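Local coordinates for elongation factor G (Thermus thermophilus, PDB 2DY1), which binds GTP together with a magnesium ion and probably acts as a GTPase in the translocation step of translation elongation, at residues Pro283-Val288 with Gly359-Gln364; Val288-Val293 with Val300-Leu305. All coordinates share one frame; numbering follows the deposited sequence.

Overall arrangement
Entering the elongation factor G domain 2 region from its N-terminal end, the chain runs out along strand 285-294, turns, and comes back along strand 298-307. Contact 2 closes this tight hairpin, pairing 288-293 with 300-305. After the remaining strands of the domain the chain returns as strand 361-363, which lies against the other edge of strand 285-294. Contact 1 closes this longer loop of 70 residues, and contact 2 falls wholly within it. The two share V288, and their centres are about 11 Å apart. Strand 285-294 is thus flanked by 298-307 and 361-363 in one antiparallel sheet, and L362 packs on L303 across it.

Contact 1 of 2, residues Pro283-Val288 with Gly359-Gln364; sequences PPLAKV and GMVLWQ
V288, A286 and L362 form the apolar middle of an antiparallel strand pair that joins an early and a late strand of domain 2, a beta barrel in elongation factor G. The CB atoms of A286 and L362 face each other at 4.2 Å. With CG1 anti to the backbone N (chi1 174°), V288 turns CG2 to the side of its own backbone N, where it reaches L362 CD1 at 4.3 Å and also packs on M360 CB, the V288 and M360 side chains lying side by side and pointing the same way. On the opposite face L285 CD1 meets V361 CG1 at 4.0 Å. The N-to-C directions of the short strand segments differ by 154°, and the backbone of A286 is gripped twice: its N donates to L362 O, and its O accepts from L362 N at 2.9 Å, a donor standing well above the carbonyl plane. V288 is held likewise at both ends, N to M360 O and O to G359 N, the latter at 2.7 Å. Toward the polar edge, the extended chain of K287 brings CE to 3.7 Å from G359 O, while its NZ bonds to P374 O and makes a salt bridge with E96. At the other end Q364 N donates to P284 O, and the Q364 side chain lies obliquely across the proline ring. Its NE2 is held by S315 O, and its OE1 sits 3.4 Å from P284 CD.

Contact 2 of 2, residues Val288-Val293 with Val300-Leu305; sequences VFKVQV and VAYLRL
F289 N and Y302 N bond to Y302 O and K290 O respectively, and Q292 and V300 exchange a reciprocal pair of bonds, in an antiparallel beta hairpin whose register slips by one residue at a beta bulge between V288 and K290. F289 is the extra residue, with a near-helical psi of -17°. Its CG sits between the backbone N and the carbonyl carbon (chi1 70°), and the ring's CE2 comes within 3.8 Å of Y302 CB in an off-centre CH-pi contact, with R304 N at the ring edge.

The Y302 ring occupies the face shared with K290 and Q292. K290 CG touches Y302 CB at 3.5 Å, and K290 CE lies over one ring face, 4.1 Å above the plane and offset toward the rim. Q292 CG approaches Y302 OH at 3.6 Å. Farther out over the same ring, K290 NZ donates to Q292 OE1 (2.9 Å) from above the carbonyl plane, and its long cation-pi attraction to the Y302 ring is at most weak. An alanine in place of Y302 would probably open a gap beside K290 CE and Q292 CG, which would lose the ring they pack on. On the other face V288 CG2 meets L303 CD1 at 3.6 Å, and V288 CG1 meets A301 CB at 4.1 Å.

Polar ends of these buried residues tie the hairpin to the GTP-binding domain: K290 NZ makes a salt bridge with E90 of helix 88-97, Q292 OE1 accepts from R63, R304 NH1 donates to A97 O, and R304 NH2 makes a salt bridge with D99. Strand 347-350 pairs with the outer edge of strand 298-307, and V293 packs against helix 392-408.

Contact 1 of 2, residues Pro283-Val288 with Gly359-Gln364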
ATOM      1  N   PRO A 283       9.508  -3.983  29.682  1.00 21.48           N
ATOM      2  CA  PRO A 283      10.393  -4.870  28.926  1.00 19.79           C
ATOM      3  C   PRO A 283      10.423  -4.504  27.459  1.00 16.83           C
ATOM      4  O   PRO A 283       9.475  -3.925  26.935  1.00 17.58           O
ATOM      5  CB  PRO A 283       9.769  -6.258  29.106  1.00 22.06           C
ATOM      6  CG  PRO A 283       8.725  -6.083  30.196  1.00 27.86           C
ATOM      7  CD  PRO A 283       8.263  -4.674  30.049  1.00 25.24           C
ATOM      8  N   PRO A 284      11.528  -4.844  26.785  1.00 17.17           N
ATOM      9  CA  PRO A 284      11.694  -4.569  25.361  1.00 15.58           C
ATOM     10  C   PRO A 284      10.497  -5.026  24.524  1.00 16.19           C
ATOM     11  O   PRO A 284       9.945  -6.127  24.719  1.00 15.50           O
ATOM     12  CB  PRO A 284      12.964  -5.341  25.025  1.00 14.30           C
ATOM     13  CG  PRO A 284      13.791  -5.134  26.252  1.00 19.27           C
ATOM     14  CD  PRO A 284      12.782  -5.353  27.373  1.00 17.22           C
ATOM     15  N   LEU A 285      10.069  -4.159  23.606  1.00 13.74           N
ATOM     16  CA  LEU A 285       8.970  -4.452  22.685  1.00 11.83           C
ATOM     17  C   LEU A 285       9.420  -3.765  21.418  1.00 10.82           C
ATOM     18  O   LEU A 285       9.750  -2.582  21.443  1.00 11.50           O
ATOM     19  CB  LEU A 285       7.644  -3.850  23.147  1.00 13.36           C
ATOM     20  CG  LEU A 285       6.495  -3.979  22.128  1.00 14.78           C
ATOM     21  CD1 LEU A 285       6.172  -5.457  21.843  1.00 15.88           C
ATOM     22  CD2 LEU A 285       5.273  -3.243  22.652  1.00 18.78           C
ATOM     23  N   ALA A 286       9.477  -4.526  20.328  1.00 13.70           N
ATOM     24  CA  ALA A 286       9.942  -4.001  19.045  1.00 12.36           C
ATOM     25  C   ALA A 286       9.217  -4.668  17.886  1.00 11.49           C
ATOM     26  O   ALA A 286       8.523  -5.674  18.041  1.00 12.35           O
ATOM     27  CB  ALA A 286      11.444  -4.249  18.902  1.00 13.19           C
ATOM     28  N   LYS A 287       9.404  -4.111  16.701  1.00 12.59           N
ATOM     29  CA  LYS A 287       8.769  -4.678  15.526  1.00 13.04           C
ATOM     30  C   LYS A 287       9.612  -4.386  14.289  1.00 11.22           C
ATOM     31  O   LYS A 287      10.218  -3.321  14.198  1.00 11.50           O
ATOM     32  CB  LYS A 287       7.376  -4.063  15.354  1.00 16.61           C
ATOM     33  CG  LYS A 287       6.615  -4.588  14.172  1.00 22.83           C
ATOM     34  CD  LYS A 287       5.149  -4.141  14.219  1.00 18.98           C
ATOM     35  CE  LYS A 287       4.391  -4.670  13.029  1.00 25.70           C
ATOM     36  NZ  LYS A 287       2.946  -4.349  13.117  1.00 21.02           N
ATOM     37  N   VAL A 288       9.660  -5.336  13.355  1.00 12.13           N
ATOM     38  CA  VAL A 288      10.393  -5.132  12.094  1.00  9.59           C
ATOM     39  C   VAL A 288       9.358  -4.407  11.219  1.00 10.02           C
ATOM     40  O   VAL A 288       8.360  -5.010  10.817  1.00 12.42           O
ATOM     41  CB  VAL A 288      10.750  -6.479  11.445  1.00 13.21           C
ATOM     42  CG1 VAL A 288      11.384  -6.259  10.076  1.00 13.22           C
ATOM     43  CG2 VAL A 288      11.735  -7.250  12.341  1.00 15.57           C
ATOM     44  N   GLY A 359       6.871  -7.046   9.726  1.00 15.71           N
ATOM     45  CA  GLY A 359       5.730  -7.321  10.580  1.00 15.78           C
ATOM     46  C   GLY A 359       5.998  -8.171  11.808  1.00 12.29           C
ATOM     47  O   GLY A 359       5.122  -8.329  12.673  1.00 15.92           O
ATOM     48  N   MET A 360       7.198  -8.714  11.882  1.00 13.69           N
ATOM     49  CA  MET A 360       7.596  -9.579  12.993  1.00 11.58           C
ATOM     50  C   MET A 360       7.740  -8.778  14.287  1.00 16.17           C
ATOM     51  O   MET A 360       8.401  -7.736  14.325  1.00 14.16           O
ATOM     52  CB  MET A 360       8.925 -10.235  12.624  1.00 18.61           C
ATOM     53  CG  MET A 360       9.324 -11.441  13.426  1.00 24.01           C
ATOM     54  SD  MET A 360      10.720 -12.182  12.565  1.00 27.86           S
ATOM     55  CE  MET A 360      10.039 -12.746  11.312  1.00 14.55           C
ATOM     56  N   VAL A 361       7.127  -9.279  15.358  1.00 12.70           N
ATOM     57  CA  VAL A 361       7.194  -8.626  16.661  1.00 12.44           C
ATOM     58  C   VAL A 361       8.302  -9.285  17.482  1.00 12.63           C
ATOM     59  O   VAL A 361       8.533 -10.501  17.384  1.00 13.82           O
ATOM     60  CB  VAL A 361       5.838  -8.765  17.381  1.00 14.01           C
ATOM     61  CG1 VAL A 361       5.865  -8.004  18.719  1.00 16.79           C
ATOM     62  CG2 VAL A 361       4.715  -8.217  16.473  1.00 16.43           C
ATOM     63  N   LEU A 362       9.030  -8.476  18.247  1.00 13.87           N
ATOM     64  CA  LEU A 362      10.116  -8.983  19.079  1.00 13.33           C
ATOM     65  C   LEU A 362       9.883  -8.481  20.494  1.00 11.72           C
ATOM     66  O   LEU A 362       9.411  -7.365  20.700  1.00 13.81           O
ATOM     67  CB  LEU A 362      11.460  -8.478  18.553  1.00 13.73           C
ATOM     68  CG  LEU A 362      11.641  -8.731  17.054  1.00 23.60           C
ATOM     69  CD1 LEU A 362      12.656  -7.750  16.486  1.00 31.34           C
ATOM     70  CD2 LEU A 362      12.054 -10.146  16.827  1.00 26.88           C
ATOM     71  N   TRP A 363      10.230  -9.292  21.484  1.00 11.35           N
ATOM     72  CA  TRP A 363       9.965  -8.865  22.844  1.00 11.53           C
ATOM     73  C   TRP A 363      10.819  -9.603  23.857  1.00 12.70           C
ATOM     74  O   TRP A 363      11.523 -10.545  23.528  1.00 15.35           O
ATOM     75  CB  TRP A 363       8.492  -9.177  23.187  1.00 14.95           C
ATOM     76  CG  TRP A 363       8.179 -10.680  23.234  1.00 16.55           C
ATOM     77  CD1 TRP A 363       8.228 -11.504  24.335  1.00 17.34           C
ATOM     78  CD2 TRP A 363       7.829 -11.526  22.126  1.00 17.10           C
ATOM     79  NE1 TRP A 363       7.936 -12.804  23.976  1.00 15.66           N
ATOM     80  CE2 TRP A 363       7.684 -12.847  22.629  1.00 17.93           C
ATOM     81  CE3 TRP A 363       7.623 -11.298  20.760  1.00 17.67           C
ATOM     82  CZ2 TRP A 363       7.343 -13.933  21.809  1.00 21.80           C
ATOM     83  CZ3 TRP A 363       7.279 -12.386  19.939  1.00 21.05           C
ATOM     84  CH2 TRP A 363       7.143 -13.683  20.470  1.00 23.30           C
ATOM     85  N   GLN A 364      10.708  -9.148  25.102  1.00 14.59           N
ATOM     86  CA  GLN A 364      11.301  -9.854  26.233  1.00 16.67           C
ATOM     87  C   GLN A 364      10.123  -9.986  27.199  1.00 16.79           C
ATOM     88  O   GLN A 364       9.203  -9.168  27.183  1.00 19.05           O
ATOM     89  CB  GLN A 364      12.450  -9.085  26.878  1.00 16.78           C
ATOM     90  CG  GLN A 364      13.721  -9.220  26.088  1.00 16.04           C
ATOM     91  CD  GLN A 364      14.902  -8.608  26.797  1.00 17.41           C
ATOM     92  OE1 GLN A 364      14.763  -8.059  27.895  1.00 17.11           O
ATOM     93  NE2 GLN A 364      16.070  -8.695  26.179  1.00 16.92           N
TER

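Contact 2 of 2, residues Val288-Val293 with Val300-Leu305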
ATOM      1  N   VAL A 288       9.660  -5.336  13.355  1.00 12.13           N
ATOM      2  CA  VAL A 288      10.393  -5.132  12.094  1.00  9.59           C
ATOM      3  C   VAL A 288       9.358  -4.407  11.219  1.00 10.02           C
ATOM      4  O   VAL A 288       8.360  -5.010  10.817  1.00 12.42           O
ATOM      5  CB  VAL A 288      10.750  -6.479  11.445  1.00 13.21           C
ATOM      6  CG1 VAL A 288      11.384  -6.259  10.076  1.00 13.22           C
ATOM      7  CG2 VAL A 288      11.735  -7.250  12.341  1.00 15.57           C
ATOM      8  N   PHE A 289       9.581  -3.120  10.936  1.00  9.54           N
ATOM      9  CA  PHE A 289       8.598  -2.373  10.148  1.00  8.41           C
ATOM     10  C   PHE A 289       8.895  -2.359   8.666  1.00 10.10           C
ATOM     11  O   PHE A 289       8.036  -2.020   7.870  1.00 13.37           O
ATOM     12  CB  PHE A 289       8.416  -0.937  10.687  1.00 10.94           C
ATOM     13  CG  PHE A 289       9.588  -0.033  10.460  1.00 11.02           C
ATOM     14  CD1 PHE A 289       9.626   0.814   9.342  1.00 10.45           C
ATOM     15  CD2 PHE A 289      10.630   0.015  11.389  1.00 12.39           C
ATOM     16  CE1 PHE A 289      10.717   1.714   9.172  1.00 12.84           C
ATOM     17  CE2 PHE A 289      11.699   0.887  11.231  1.00 13.84           C
ATOM     18  CZ  PHE A 289      11.744   1.741  10.121  1.00 14.64           C
ATOM     19  N   LYS A 290      10.129  -2.685   8.314  1.00  8.65           N
ATOM     20  CA  LYS A 290      10.492  -2.788   6.891  1.00 11.18           C
ATOM     21  C   LYS A 290      11.760  -3.588   6.735  1.00  9.73           C
ATOM     22  O   LYS A 290      12.529  -3.787   7.695  1.00 12.47           O
ATOM     23  CB  LYS A 290      10.687  -1.410   6.228  1.00 13.23           C
ATOM     24  CG  LYS A 290      11.912  -0.659   6.694  1.00 11.45           C
ATOM     25  CD  LYS A 290      12.263   0.540   5.801  1.00 11.22           C
ATOM     26  CE  LYS A 290      13.038   0.070   4.557  1.00 15.87           C
ATOM     27  NZ  LYS A 290      13.089   1.122   3.475  1.00 12.42           N
ATOM     28  N   VAL A 291      12.006  -4.002   5.496  1.00 11.10           N
ATOM     29  CA  VAL A 291      13.173  -4.803   5.183  1.00 12.89           C
ATOM     30  C   VAL A 291      13.786  -4.311   3.878  1.00 10.27           C
ATOM     31  O   VAL A 291      13.048  -3.894   2.978  1.00 12.20           O
ATOM     32  CB  VAL A 291      12.759  -6.281   4.975  1.00 11.26           C
ATOM     33  CG1 VAL A 291      13.900  -7.072   4.334  1.00 14.20           C
ATOM     34  CG2 VAL A 291      12.380  -6.917   6.327  1.00 11.94           C
ATOM     35  N   GLN A 292      15.113  -4.268   3.819  1.00 10.30           N
ATOM     36  CA  GLN A 292      15.800  -3.962   2.548  1.00  8.66           C
ATOM     37  C   GLN A 292      16.620  -5.197   2.202  1.00 13.39           C
ATOM     38  O   GLN A 292      17.094  -5.884   3.090  1.00 13.62           O
ATOM     39  CB  GLN A 292      16.815  -2.818   2.660  1.00 11.47           C
ATOM     40  CG  GLN A 292      16.251  -1.416   2.707  1.00 10.98           C
ATOM     41  CD  GLN A 292      15.419  -1.074   1.482  1.00 10.33           C
ATOM     42  OE1 GLN A 292      14.232  -0.785   1.585  1.00 11.02           O
ATOM     43  NE2 GLN A 292      16.056  -1.098   0.305  1.00 13.16           N
ATOM     44  N   VAL A 293      16.784  -5.490   0.913  1.00 10.98           N
ATOM     45  CA  VAL A 293      17.690  -6.572   0.495  1.00 14.32           C
ATOM     46  C   VAL A 293      18.448  -5.863  -0.641  1.00 16.34           C
ATOM     47  O   VAL A 293      18.223  -6.128  -1.823  1.00 16.96           O
ATOM     48  CB  VAL A 293      16.950  -7.841  -0.038  1.00 14.84           C
ATOM     49  CG1 VAL A 293      17.956  -8.960  -0.303  1.00 18.12           C
ATOM     50  CG2 VAL A 293      15.917  -8.322   0.961  1.00 14.33           C
ATOM     51  N   VAL A 300      18.608  -6.649   5.414  1.00 11.48           N
ATOM     52  CA  VAL A 300      18.722  -5.808   6.597  1.00 14.05           C
ATOM     53  C   VAL A 300      17.294  -5.572   7.086  1.00 13.14           C
ATOM     54  O   VAL A 300      16.440  -5.135   6.321  1.00 12.24           O
ATOM     55  CB  VAL A 300      19.386  -4.435   6.292  1.00 13.07           C
ATOM     56  CG1 VAL A 300      19.339  -3.554   7.536  1.00 13.14           C
ATOM     57  CG2 VAL A 300      20.829  -4.636   5.861  1.00 16.10           C
ATOM     58  N   ALA A 301      17.044  -5.875   8.359  1.00 12.93           N
ATOM     59  CA  ALA A 301      15.735  -5.697   8.969  1.00 11.02           C
ATOM     60  C   ALA A 301      15.782  -4.391   9.743  1.00 11.25           C
ATOM     61  O   ALA A 301      16.766  -4.089  10.434  1.00 13.22           O
ATOM     62  CB  ALA A 301      15.418  -6.874   9.908  1.00 12.58           C
ATOM     63  N   TYR A 302      14.733  -3.588   9.593  1.00 10.40           N
ATOM     64  CA  TYR A 302      14.667  -2.310  10.278  1.00 11.07           C
ATOM     65  C   TYR A 302      13.687  -2.457  11.416  1.00  9.80           C
ATOM     66  O   TYR A 302      12.508  -2.737  11.210  1.00  9.95           O
ATOM     67  CB  TYR A 302      14.236  -1.225   9.293  1.00  9.66           C
ATOM     68  CG  TYR A 302      15.314  -0.989   8.251  1.00 12.69           C
ATOM     69  CD1 TYR A 302      16.189   0.086   8.346  1.00 15.05           C
ATOM     70  CD2 TYR A 302      15.483  -1.883   7.199  1.00 12.39           C
ATOM     71  CE1 TYR A 302      17.215   0.260   7.404  1.00 14.39           C
ATOM     72  CE2 TYR A 302      16.506  -1.714   6.264  1.00 12.36           C
ATOM     73  CZ  TYR A 302      17.353  -0.654   6.375  1.00 12.14           C
ATOM     74  OH  TYR A 302      18.353  -0.513   5.440  1.00 13.67           O
ATOM     75  N   LEU A 303      14.212  -2.266  12.619  1.00 10.61           N
ATOM     76  CA  LEU A 303      13.440  -2.476  13.829  1.00 11.42           C
ATOM     77  C   LEU A 303      13.164  -1.220  14.592  1.00  9.26           C
ATOM     78  O   LEU A 303      14.062  -0.430  14.819  1.00 15.89           O
ATOM     79  CB  LEU A 303      14.221  -3.392  14.777  1.00 15.47           C
ATOM     80  CG  LEU A 303      14.196  -4.909  14.689  1.00 23.54           C
ATOM     81  CD1 LEU A 303      14.621  -5.364  13.309  1.00 23.62           C
ATOM     82  CD2 LEU A 303      15.147  -5.464  15.763  1.00 26.07           C
ATOM     83  N   ARG A 304      11.913  -1.047  15.000  1.00  7.97           N
ATOM     84  CA  ARG A 304      11.572   0.074  15.872  1.00  8.92           C
ATOM     85  C   ARG A 304      11.523  -0.515  17.281  1.00  9.42           C
ATOM     86  O   ARG A 304      10.846  -1.524  17.505  1.00 10.31           O
ATOM     87  CB  ARG A 304      10.199   0.648  15.542  1.00 10.88           C
ATOM     88  CG  ARG A 304       9.607   1.496  16.706  1.00 10.48           C
ATOM     89  CD  ARG A 304      10.417   2.762  16.989  1.00  9.17           C
ATOM     90  NE  ARG A 304      10.115   3.267  18.334  1.00 10.38           N
ATOM     91  CZ  ARG A 304       9.062   4.003  18.670  1.00 14.25           C
ATOM     92  NH1 ARG A 304       8.162   4.380  17.763  1.00 11.20           N
ATOM     93  NH2 ARG A 304       8.884   4.317  19.956  1.00 10.88           N
ATOM     94  N   LEU A 305      12.246   0.104  18.208  1.00  8.88           N
ATOM     95  CA  LEU A 305      12.221  -0.328  19.609  1.00 11.42           C
ATOM     96  C   LEU A 305      11.200   0.599  20.265  1.00  9.68           C
ATOM     97  O   LEU A 305      11.449   1.793  20.446  1.00 11.77           O
ATOM     98  CB  LEU A 305      13.607  -0.153  20.244  1.00 11.15           C
ATOM     99  CG  LEU A 305      13.761  -0.597  21.711  1.00 12.47           C
ATOM    100  CD1 LEU A 305      13.409  -2.075  21.849  1.00 13.57           C
ATOM    101  CD2 LEU A 305      15.193  -0.348  22.159  1.00 13.17           C
TER